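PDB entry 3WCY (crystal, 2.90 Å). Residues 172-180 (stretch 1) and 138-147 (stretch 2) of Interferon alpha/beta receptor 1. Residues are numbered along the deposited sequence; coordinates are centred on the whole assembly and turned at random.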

# COMPACT_ATOMS: atom_id res chain seq x y z
N TYR A 172 23.65 14.72 -10.64
CA TYR A 172 22.26 15.14 -10.44
C TYR A 172 22.02 15.59 -9.00
O TYR A 172 22.63 15.05 -8.08
CB TYR A 172 21.29 14.00 -10.76
CG TYR A 172 21.39 13.40 -12.14
CD1 TYR A 172 20.55 13.83 -13.17
CD2 TYR A 172 22.23 12.32 -12.40
CE1 TYR A 172 20.59 13.24 -14.44
CE2 TYR A 172 22.29 11.73 -13.66
CZ TYR A 172 21.47 12.19 -14.68
OH TYR A 172 21.51 11.60 -15.91
N CYS A 173 21.08 16.53 -8.80
CA CYS A 173 20.71 17.03 -7.47
C CYS A 173 19.28 16.64 -7.13
O CYS A 173 18.42 16.59 -8.02
CB CYS A 173 20.97 18.53 -7.34
SG CYS A 173 22.70 19.00 -7.62
N LEU A 174 19.04 16.28 -5.84
CA LEU A 174 17.77 15.75 -5.33
C LEU A 174 17.08 16.59 -4.25
O LEU A 174 17.74 17.30 -3.49
CB LEU A 174 17.99 14.32 -4.79
CG LEU A 174 18.09 13.13 -5.76
CD1 LEU A 174 16.83 12.90 -6.51
CD2 LEU A 174 19.35 13.15 -6.63
N GLU A 175 15.74 16.43 -4.17
CA GLU A 175 14.85 17.09 -3.21
C GLU A 175 13.66 16.16 -2.91
O GLU A 175 12.92 15.79 -3.83
CB GLU A 175 14.38 18.45 -3.76
CG GLU A 175 14.67 19.61 -2.83
CD GLU A 175 14.11 20.97 -3.22
OE1 GLU A 175 13.41 21.06 -4.26
OE2 GLU A 175 14.36 21.95 -2.47
N VAL A 176 13.49 15.76 -1.63
CA VAL A 176 12.43 14.85 -1.19
C VAL A 176 11.47 15.55 -0.23
O VAL A 176 11.90 16.11 0.78
CB VAL A 176 12.99 13.52 -0.58
CG1 VAL A 176 11.87 12.57 -0.17
CG2 VAL A 176 13.94 12.83 -1.55
N LYS A 177 10.18 15.48 -0.55
CA LYS A 177 9.08 16.05 0.22
C LYS A 177 8.28 14.92 0.90
O LYS A 177 7.94 13.92 0.24
CB LYS A 177 8.17 16.86 -0.73
CG LYS A 177 7.04 17.65 -0.08
CD LYS A 177 6.19 18.34 -1.15
CE LYS A 177 5.44 19.55 -0.65
NZ LYS A 177 6.32 20.75 -0.50
N ALA A 178 7.98 15.07 2.20
CA ALA A 178 7.15 14.11 2.92
C ALA A 178 5.74 14.64 2.94
O ALA A 178 5.50 15.78 3.33
CB ALA A 178 7.66 13.92 4.34
N ILE A 179 4.79 13.84 2.45
CA ILE A 179 3.39 14.27 2.43
C ILE A 179 2.47 13.32 3.19
O ILE A 179 2.70 12.12 3.17
CB ILE A 179 2.87 14.64 1.01
CG1 ILE A 179 3.20 13.55 -0.04
CG2 ILE A 179 3.40 16.01 0.59
CD1 ILE A 179 2.28 13.55 -1.29
N HIS A 180 1.48 13.88 3.91
CA HIS A 180 0.43 13.14 4.64
C HIS A 180 -0.84 13.29 3.76
O HIS A 180 -1.56 14.28 3.92
CB HIS A 180 0.21 13.72 6.06
CG HIS A 180 -0.44 12.78 7.04
ND1 HIS A 180 -1.34 11.79 6.63
CD2 HIS A 180 -0.32 12.72 8.39
CE1 HIS A 180 -1.71 11.16 7.73
NE2 HIS A 180 -1.13 11.68 8.81
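Stretch 2 (138-147) SYTIRIWQKS

How does stretch 2 lie on stretch 1? Both are extended: residues 172-179 belong to one strand, which begins earlier in the chain, and residues 138-145 form the other, and they pair side by side in a sheet. Their directions differ by 161°, so the pairing is antiparallel, and the axes approach to 4.4 Å. Walking forward from Tyr 172 to Ile 179 therefore means walking backward from Gln 145 to Ser 138. Hydrogen-bonded pairs alternate with non-hydrogen-bonded ones, and 940 Å² is buried in all.

What happens at the Tyr 172 end of this stretch, at Tyr 172 and Cys 173? The CA atoms of Tyr 172 and Gln 145 are just 4.0 Å apart, and their side chains diverge; CB of Tyr 172 instead packs on CG1 of Ile 143 at 3.8 Å. Cys 173 faces Trp 144 in a hydrogen-bonded pair, with Cys 173 N donating to Trp 144 O at 2.7 Å, while the return bond from Trp 144 N to Cys 173 O is weak at 3.3 Å. With chi1 near +65°, the indole turns back over stretch 1, bringing one ring face over Cys 173 O and Leu 174 N and its CE2 to 3.6 Å from CB of Cys 173.

How do the two sides of the sheet differ from Leu 174 to Val 176? Leu 174 and Val 176 share an apolar side with Ile 143 and Ile 141. CD1 of Leu 174 reaches both isoleucines, lying 3.6 Å from CB of Ile 143 and 3.6 Å from CG2 of Ile 141; CG2 of Val 176 meets that same CG2 of Ile 141 at 3.8 Å. Glu 175 points to the other side, beside Arg 142, where opposite charges form a long salt bridge, OE1 of Glu 175 to NH1 of Arg 142 at 3.8 Å. Beneath it, Arg 142 N donates to Glu 175 O at 2.9 Å, and Glu 175 N returns a weak bond to Arg 142 O at 3.1 Å.

What holds the far end, from Lys 177 to Ile 179? Here the backbone ladder is regular. Lys 177 N donates to Thr 140 O at 3.0 Å and Thr 140 N to Lys 177 O at 3.1 Å; Ile 179 N and Ser 138 O, like Ser 138 N and Ile 179 O, bond at 2.8 Å. Between these pairs, the small Ala 178 sits beside the Tyr 139 ring, its CB 3.7 Å from CE1 of Tyr 139. On the other side, CD1 of Ile 179 reaches CG2 of Thr 140 at 4.0 Å.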

# COMPACT_ATOMS: atom_id res chain seq x y z
N SER A 138 3.58 9.62 2.22
CA SER A 138 3.97 9.42 0.83
C SER A 138 5.11 10.40 0.59
O SER A 138 5.30 11.31 1.40
CB SER A 138 2.81 9.72 -0.11
OG SER A 138 3.19 9.58 -1.48
N TYR A 139 5.90 10.18 -0.47
CA TYR A 139 7.04 11.05 -0.79
C TYR A 139 7.07 11.43 -2.26
O TYR A 139 6.59 10.67 -3.10
CB TYR A 139 8.38 10.42 -0.34
CG TYR A 139 8.37 9.97 1.11
CD1 TYR A 139 8.62 10.86 2.14
CD2 TYR A 139 8.03 8.66 1.45
CE1 TYR A 139 8.57 10.47 3.48
CE2 TYR A 139 7.97 8.25 2.78
CZ TYR A 139 8.23 9.16 3.79
OH TYR A 139 8.16 8.77 5.11
N THR A 140 7.56 12.64 -2.55
CA THR A 140 7.69 13.16 -3.91
C THR A 140 9.15 13.56 -4.11
O THR A 140 9.68 14.37 -3.34
CB THR A 140 6.73 14.35 -4.16
OG1 THR A 140 7.16 15.48 -3.39
CG2 THR A 140 5.27 14.03 -3.84
N ILE A 141 9.82 12.96 -5.10
CA ILE A 141 11.23 13.22 -5.39
C ILE A 141 11.38 14.10 -6.62
O ILE A 141 10.69 13.88 -7.63
CB ILE A 141 12.07 11.91 -5.56
CG1 ILE A 141 11.46 10.63 -4.90
CG2 ILE A 141 13.55 12.13 -5.25
CD1 ILE A 141 11.48 10.53 -3.38
N ARG A 142 12.31 15.07 -6.55
CA ARG A 142 12.67 15.98 -7.63
C ARG A 142 14.15 15.77 -7.97
O ARG A 142 15.00 15.87 -7.09
CB ARG A 142 12.43 17.43 -7.22
CG ARG A 142 11.01 17.93 -7.45
CD ARG A 142 10.95 19.41 -7.13
NE ARG A 142 9.59 19.95 -7.20
CZ ARG A 142 9.20 21.07 -6.61
NH1 ARG A 142 10.07 21.79 -5.89
NH2 ARG A 142 7.95 21.49 -6.72
N ILE A 143 14.44 15.45 -9.23
CA ILE A 143 15.79 15.21 -9.75
C ILE A 143 16.05 16.05 -11.02
O ILE A 143 15.16 16.23 -11.86
CB ILE A 143 16.08 13.68 -9.93
CG1 ILE A 143 17.58 13.38 -10.16
CG2 ILE A 143 15.16 13.01 -10.97
CD1 ILE A 143 18.03 11.90 -10.02
N TRP A 144 17.27 16.58 -11.12
CA TRP A 144 17.77 17.38 -12.24
C TRP A 144 19.29 17.33 -12.22
O TRP A 144 19.86 17.04 -11.17
CB TRP A 144 17.30 18.84 -12.12
CG TRP A 144 17.86 19.57 -10.93
CD1 TRP A 144 19.01 20.30 -10.88
CD2 TRP A 144 17.32 19.57 -9.60
NE1 TRP A 144 19.23 20.75 -9.60
CE2 TRP A 144 18.19 20.34 -8.80
CE3 TRP A 144 16.19 18.99 -9.00
CZ2 TRP A 144 17.95 20.57 -7.44
CZ3 TRP A 144 15.94 19.23 -7.66
CH2 TRP A 144 16.83 20.00 -6.89
N GLN A 145 19.95 17.66 -13.35
CA GLN A 145 21.41 17.72 -13.37
C GLN A 145 21.66 19.00 -12.56
O GLN A 145 20.71 19.75 -12.33
CB GLN A 145 22.02 17.36 -14.74
CG GLN A 145 21.45 18.13 -15.93
CD GLN A 145 22.33 18.03 -17.15
OE1 GLN A 145 22.61 16.94 -17.67
NE2 GLN A 145 22.77 19.18 -17.65
N LYS A 146 22.92 19.20 -12.10
CA LYS A 146 23.42 20.29 -11.25
C LYS A 146 23.11 21.68 -11.81
O LYS A 146 22.66 22.55 -11.06
CB LYS A 146 24.92 20.12 -10.98
CG LYS A 146 25.39 20.83 -9.72
CD LYS A 146 26.78 21.44 -9.88
CE LYS A 146 27.21 22.28 -8.69
NZ LYS A 146 26.41 23.53 -8.56
N SER A 147 23.35 21.89 -13.12
CA SER A 147 23.14 23.19 -13.77
C SER A 147 21.75 23.44 -14.34
O SER A 147 21.38 24.61 -14.49
CB SER A 147 24.18 23.42 -14.86
OG SER A 147 25.49 23.45 -14.32